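Long-range contact in acetyltransferase, GNAT family (Colwellia psychrerythraea, PDB 3IWG), which probably transfers an acyl group, other than an aminoacyl group, from a donor to an acceptor substrate: residues T17-D25 with L66-E74. Residues are numbered along the deposited sequence; the frame is centred on the assembly and turned at random.
Sequences TQLKKAYFD and LLQYYLQPE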
ATOM      1  N   THR A  17     -16.020 -17.512   2.563  1.00 34.95           N
ATOM      2  CA  THR A  17     -15.603 -17.803   1.187  1.00 35.60           C
ATOM      3  C   THR A  17     -16.709 -18.211   0.221  1.00 35.50           C
ATOM      4  O   THR A  17     -16.813 -17.654  -0.878  1.00 35.21           O
ATOM      5  CB  THR A  17     -14.529 -18.903   1.176  1.00 35.60           C
ATOM      6  OG1 THR A  17     -13.289 -18.299   1.511  1.00 35.82           O
ATOM      7  CG2 THR A  17     -14.400 -19.578  -0.209  1.00 37.11           C
ATOM      8  N   GLN A  18     -17.524 -19.170   0.643  1.00 36.06           N
ATOM      9  CA  GLN A  18     -18.629 -19.651  -0.168  1.00 36.25           C
ATOM     10  C   GLN A  18     -19.765 -18.648  -0.199  1.00 34.37           C
ATOM     11  O   GLN A  18     -20.327 -18.393  -1.247  1.00 34.34           O
ATOM     12  CB  GLN A  18     -19.182 -20.965   0.367  1.00 37.77           C
ATOM     13  CG  GLN A  18     -18.689 -22.258  -0.318  1.00 42.68           C
ATOM     14  CD  GLN A  18     -19.659 -23.429  -0.034  1.00 48.15           C
ATOM     15  OE1 GLN A  18     -20.479 -23.357   0.910  1.00 49.89           O
ATOM     16  NE2 GLN A  18     -19.577 -24.498  -0.859  1.00 51.49           N
ATOM     17  N   LEU A  19     -20.137 -18.112   0.947  1.00 32.58           N
ATOM     18  CA  LEU A  19     -21.228 -17.170   0.973  1.00 31.61           C
ATOM     19  C   LEU A  19     -20.882 -15.911   0.152  1.00 30.94           C
ATOM     20  O   LEU A  19     -21.733 -15.402  -0.602  1.00 28.62           O
ATOM     21  CB  LEU A  19     -21.610 -16.836   2.409  1.00 31.72           C
ATOM     22  CG  LEU A  19     -22.333 -17.956   3.171  1.00 32.17           C
ATOM     23  CD1 LEU A  19     -22.377 -17.608   4.666  1.00 32.40           C
ATOM     24  CD2 LEU A  19     -23.770 -18.173   2.619  1.00 30.86           C
ATOM     25  N   LYS A  20     -19.632 -15.441   0.264  1.00 29.70           N
ATOM     26  CA  LYS A  20     -19.215 -14.290  -0.515  1.00 29.88           C
ATOM     27  C   LYS A  20     -19.252 -14.549  -2.017  1.00 30.80           C
ATOM     28  O   LYS A  20     -19.718 -13.697  -2.807  1.00 29.85           O
ATOM     29  CB  LYS A  20     -17.830 -13.811  -0.114  1.00 29.89           C
ATOM     30  CG  LYS A  20     -17.781 -13.213   1.281  1.00 29.24           C
ATOM     31  CD  LYS A  20     -17.279 -11.781   1.248  1.00 29.20           C
ATOM     32  CE  LYS A  20     -17.520 -11.011   2.559  1.00 26.48           C
ATOM     33  NZ  LYS A  20     -17.112  -9.598   2.403  1.00 24.15           N
ATOM     34  N   LYS A  21     -18.782 -15.722  -2.420  1.00 31.42           N
ATOM     35  CA  LYS A  21     -18.789 -16.076  -3.836  1.00 32.12           C
ATOM     36  C   LYS A  21     -20.220 -16.129  -4.398  1.00 31.10           C
ATOM     37  O   LYS A  21     -20.480 -15.689  -5.536  1.00 31.68           O
ATOM     38  CB  LYS A  21     -18.012 -17.389  -4.092  1.00 33.07           C
ATOM     39  CG  LYS A  21     -17.946 -17.802  -5.587  1.00 36.73           C
ATOM     40  CD  LYS A  21     -17.126 -19.102  -5.825  1.00 42.37           C
ATOM     41  CE  LYS A  21     -17.070 -19.528  -7.354  1.00 44.81           C
ATOM     42  NZ  LYS A  21     -18.348 -19.258  -8.165  1.00 44.98           N
ATOM     43  N   ALA A  22     -21.162 -16.611  -3.608  1.00 30.27           N
ATOM     44  CA  ALA A  22     -22.546 -16.626  -4.069  1.00 29.82           C
ATOM     45  C   ALA A  22     -23.082 -15.210  -4.121  1.00 29.69           C
ATOM     46  O   ALA A  22     -23.796 -14.844  -5.066  1.00 29.78           O
ATOM     47  CB  ALA A  22     -23.393 -17.485  -3.182  1.00 30.56           C
ATOM     48  N   TYR A  23     -22.721 -14.394  -3.124  1.00 29.18           N
ATOM     49  CA  TYR A  23     -23.121 -12.977  -3.126  1.00 28.57           C
ATOM     50  C   TYR A  23     -22.745 -12.312  -4.448  1.00 27.91           C
ATOM     51  O   TYR A  23     -23.598 -11.808  -5.138  1.00 27.42           O
ATOM     52  CB  TYR A  23     -22.502 -12.257  -1.948  1.00 28.68           C
ATOM     53  CG  TYR A  23     -22.826 -10.789  -1.888  1.00 28.98           C
ATOM     54  CD1 TYR A  23     -24.106 -10.355  -1.604  1.00 31.81           C
ATOM     55  CD2 TYR A  23     -21.856  -9.847  -2.079  1.00 32.81           C
ATOM     56  CE1 TYR A  23     -24.415  -9.010  -1.532  1.00 34.83           C
ATOM     57  CE2 TYR A  23     -22.135  -8.494  -1.993  1.00 34.34           C
ATOM     58  CZ  TYR A  23     -23.429  -8.084  -1.747  1.00 34.24           C
ATOM     59  OH  TYR A  23     -23.719  -6.762  -1.664  1.00 32.66           O
ATOM     60  N   PHE A  24     -21.490 -12.466  -4.846  1.00 28.66           N
ATOM     61  CA  PHE A  24     -20.970 -11.866  -6.067  1.00 29.35           C
ATOM     62  C   PHE A  24     -21.552 -12.476  -7.348  1.00 28.99           C
ATOM     63  O   PHE A  24     -21.887 -11.731  -8.283  1.00 28.84           O
ATOM     64  CB  PHE A  24     -19.442 -11.901  -6.072  1.00 28.58           C
ATOM     65  CG  PHE A  24     -18.822 -10.953  -5.026  1.00 32.02           C
ATOM     66  CD1 PHE A  24     -19.029  -9.580  -5.098  1.00 33.02           C
ATOM     67  CD2 PHE A  24     -18.062 -11.432  -3.975  1.00 32.15           C
ATOM     68  CE1 PHE A  24     -18.482  -8.714  -4.137  1.00 32.79           C
ATOM     69  CE2 PHE A  24     -17.536 -10.581  -3.019  1.00 30.39           C
ATOM     70  CZ  PHE A  24     -17.755  -9.217  -3.102  1.00 32.01           C
ATOM     71  N   ASP A  25     -21.671 -13.802  -7.383  1.00 28.17           N
ATOM     72  CA  ASP A  25     -22.341 -14.466  -8.500  1.00 28.67           C
ATOM     73  C   ASP A  25     -23.764 -13.917  -8.764  1.00 27.50           C
ATOM     74  O   ASP A  25     -24.148 -13.758  -9.921  1.00 25.84           O
ATOM     75  CB  ASP A  25     -22.434 -15.986  -8.275  1.00 29.57           C
ATOM     76  CG  ASP A  25     -21.118 -16.696  -8.527  1.00 32.91           C
ATOM     77  OD1 ASP A  25     -20.191 -16.017  -9.022  1.00 40.66           O
ATOM     78  OD2 ASP A  25     -20.997 -17.921  -8.234  1.00 39.29           O
ATOM     79  N   LEU A  66     -24.147  -0.461   6.491  1.00 26.68           N
ATOM     80  CA  LEU A  66     -24.040  -1.721   5.809  1.00 26.52           C
ATOM     81  C   LEU A  66     -23.394  -1.530   4.464  1.00 25.42           C
ATOM     82  O   LEU A  66     -23.590  -0.532   3.786  1.00 26.75           O
ATOM     83  CB  LEU A  66     -25.415  -2.386   5.632  1.00 26.44           C
ATOM     84  CG  LEU A  66     -25.948  -3.305   6.740  1.00 30.07           C
ATOM     85  CD1 LEU A  66     -25.851  -2.647   8.089  1.00 33.40           C
ATOM     86  CD2 LEU A  66     -27.446  -3.741   6.479  1.00 32.63           C
ATOM     87  N   LEU A  67     -22.616  -2.508   4.086  1.00 24.38           N
ATOM     88  CA  LEU A  67     -21.964  -2.525   2.808  1.00 25.53           C
ATOM     89  C   LEU A  67     -22.391  -3.759   2.035  1.00 25.76           C
ATOM     90  O   LEU A  67     -22.416  -3.724   0.823  1.00 25.51           O
ATOM     91  CB  LEU A  67     -20.406  -2.504   2.983  1.00 25.15           C
ATOM     92  CG  LEU A  67     -19.715  -1.212   3.531  1.00 27.67           C
ATOM     93  CD1 LEU A  67     -18.140  -1.217   3.358  1.00 28.75           C
ATOM     94  CD2 LEU A  67     -20.248   0.105   2.924  1.00 26.60           C
ATOM     95  N   GLN A  68     -22.667  -4.862   2.739  1.00 27.35           N
ATOM     96  CA  GLN A  68     -23.016  -6.147   2.109  1.00 27.81           C
ATOM     97  C   GLN A  68     -24.023  -6.876   3.010  1.00 28.10           C
ATOM     98  O   GLN A  68     -23.963  -6.744   4.241  1.00 27.79           O
ATOM     99  CB  GLN A  68     -21.768  -7.024   1.925  1.00 27.36           C
ATOM    100  CG  GLN A  68     -20.716  -6.454   1.006  1.00 28.25           C
ATOM    101  CD  GLN A  68     -19.492  -7.390   0.818  1.00 28.01           C
ATOM    102  OE1 GLN A  68     -19.168  -8.187   1.688  1.00 25.01           O
ATOM    103  NE2 GLN A  68     -18.801  -7.255  -0.321  1.00 27.88           N
ATOM    104  N   TYR A  69     -24.936  -7.607   2.382  1.00 27.91           N
ATOM    105  CA  TYR A  69     -25.930  -8.428   3.073  1.00 28.64           C
ATOM    106  C   TYR A  69     -26.325  -9.594   2.166  1.00 28.94           C
ATOM    107  O   TYR A  69     -26.527  -9.426   0.947  1.00 28.92           O
ATOM    108  CB  TYR A  69     -27.156  -7.624   3.398  1.00 28.50           C
ATOM    109  CG  TYR A  69     -28.295  -8.425   4.024  1.00 30.17           C
ATOM    110  CD1 TYR A  69     -29.193  -9.162   3.246  1.00 30.02           C
ATOM    111  CD2 TYR A  69     -28.478  -8.428   5.407  1.00 31.28           C
ATOM    112  CE1 TYR A  69     -30.239  -9.901   3.854  1.00 30.19           C
ATOM    113  CE2 TYR A  69     -29.488  -9.154   6.005  1.00 31.33           C
ATOM    114  CZ  TYR A  69     -30.377  -9.864   5.227  1.00 30.78           C
ATOM    115  OH  TYR A  69     -31.369 -10.528   5.867  1.00 31.32           O
ATOM    116  N   TYR A  70     -26.403 -10.779   2.739  1.00 29.45           N
ATOM    117  CA  TYR A  70     -26.730 -11.944   1.946  1.00 30.78           C
ATOM    118  C   TYR A  70     -27.271 -13.034   2.853  1.00 32.49           C
ATOM    119  O   TYR A  70     -26.666 -13.334   3.885  1.00 33.33           O
ATOM    120  CB  TYR A  70     -25.506 -12.454   1.186  1.00 30.48           C
ATOM    121  CG  TYR A  70     -25.779 -13.693   0.398  1.00 30.99           C
ATOM    122  CD1 TYR A  70     -26.279 -13.607  -0.882  1.00 31.18           C
ATOM    123  CD2 TYR A  70     -25.595 -14.950   0.949  1.00 32.25           C
ATOM    124  CE1 TYR A  70     -26.567 -14.713  -1.619  1.00 30.63           C
ATOM    125  CE2 TYR A  70     -25.872 -16.096   0.211  1.00 33.92           C
ATOM    126  CZ  TYR A  70     -26.378 -15.970  -1.076  1.00 33.25           C
ATOM    127  OH  TYR A  70     -26.685 -17.076  -1.833  1.00 31.15           O
ATOM    128  N   LEU A  71     -28.402 -13.614   2.456  1.00 33.69           N
ATOM    129  CA  LEU A  71     -28.948 -14.859   3.051  1.00 34.83           C
ATOM    130  C   LEU A  71     -29.153 -15.907   1.985  1.00 35.83           C
ATOM    131  O   LEU A  71     -29.604 -15.597   0.884  1.00 35.70           O
ATOM    132  CB  LEU A  71     -30.311 -14.604   3.679  1.00 34.34           C
ATOM    133  CG  LEU A  71     -30.325 -14.713   5.189  1.00 35.13           C
ATOM    134  CD1 LEU A  71     -31.727 -14.453   5.709  1.00 36.16           C
ATOM    135  CD2 LEU A  71     -29.825 -16.072   5.655  1.00 32.85           C
ATOM    136  N   GLN A  72     -28.850 -17.151   2.295  1.00 38.14           N
ATOM    137  CA  GLN A  72     -29.169 -18.203   1.346  1.00 40.53           C
ATOM    138  C   GLN A  72     -30.613 -18.027   0.799  1.00 42.15           C
ATOM    139  O   GLN A  72     -31.541 -17.550   1.500  1.00 41.53           O
ATOM    140  CB  GLN A  72     -28.931 -19.584   1.928  1.00 40.94           C
ATOM    141  CG  GLN A  72     -27.520 -20.069   1.647  1.00 42.38           C
ATOM    142  CD  GLN A  72     -27.061 -21.100   2.630  1.00 43.83           C
ATOM    143  OE1 GLN A  72     -27.861 -21.600   3.426  1.00 46.54           O
ATOM    144  NE2 GLN A  72     -25.762 -21.424   2.604  1.00 40.56           N
ATOM    145  N   PRO A  73     -30.775 -18.321  -0.495  1.00 43.97           N
ATOM    146  CA  PRO A  73     -31.912 -17.790  -1.267  1.00 45.40           C
ATOM    147  C   PRO A  73     -33.264 -18.223  -0.748  1.00 46.21           C
ATOM    148  O   PRO A  73     -34.257 -17.515  -0.961  1.00 47.12           O
ATOM    149  CB  PRO A  73     -31.670 -18.329  -2.683  1.00 45.60           C
ATOM    150  CG  PRO A  73     -30.675 -19.464  -2.515  1.00 45.89           C
ATOM    151  CD  PRO A  73     -29.850 -19.119  -1.316  1.00 44.33           C
ATOM    152  N   GLU A  74     -33.291 -19.358  -0.045  1.00 46.77           N
ATOM    153  CA  GLU A  74     -34.528 -19.927   0.444  1.00 47.38           C
ATOM    154  C   GLU A  74     -35.091 -19.325   1.741  1.00 47.42           C
ATOM    155  O   GLU A  74     -36.065 -19.901   2.309  1.00 46.19           O
ATOM    156  CB  GLU A  74     -34.366 -21.445   0.629  1.00 48.14           C
ATOM    157  CG  GLU A  74     -33.451 -21.871   1.771  1.00 49.62           C
ATOM    158  CD  GLU A  74     -32.006 -22.148   1.332  1.00 51.98           C
ATOM    159  OE1 GLU A  74     -31.551 -21.578   0.294  1.00 53.26           O
ATOM    160  OE2 GLU A  74     -31.324 -22.926   2.053  1.00 51.09           O
TER
HETATM  161  O   HOH W   1     -15.892  -8.487  -0.244  1.00 24.06           O
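Y70 and Q68 stand up from strand 66-71 of the N-terminal GNAT domain and take the ring of Y23 between them, where helix 17-25 crosses that strand nearly at a right angle (101°). The two tyrosine side chains run antiparallel, one from each segment. Y70 CD1 lies in plane at the edge of the Y23 ring, while Y23 CD1 rests 3.8 Å from Y70 CB. With chi1 at 178°, which sets CG opposite the backbone N, the Y23 ring reaches the strand, and its CE1 comes within 3.3 Å of Y69 O. The Y70 ring lies flat under the helix, with L19 O and Y23 N, themselves a helical hydrogen-bonded pair, over one face near the rim. The hydroxyl end of Y70 passes below A22, whose CB sits 3.6 Å from Y70 OH. Toward the strand's C-terminal end and the loop just past it, L19 CD2 drops into the notch between Y70 CE2 and Q72 NE2. Q68 fills the other flank, CG against Y23 CE2, its amide plane turned 71° from the F24 ring as NE2 meets F24 CZ. Y69 points away from the helix, its ring edge-to-face with F83 of helix 76-87 and also meeting F48. K20, bent at its second torsion, meets Q68 crosswise, and K20 NZ donates to Q68 OE1 at 2.6 Å, in the carbonyl plane and on a lone pair. Were Q68 an alanine, the K20 ammonium would probably lose its carbonyl partner and a gap would be likely to open beside Y23 and F24. One water accepts from both K20 NZ and Q68 NE2, in plane at the edge of the F24 ring.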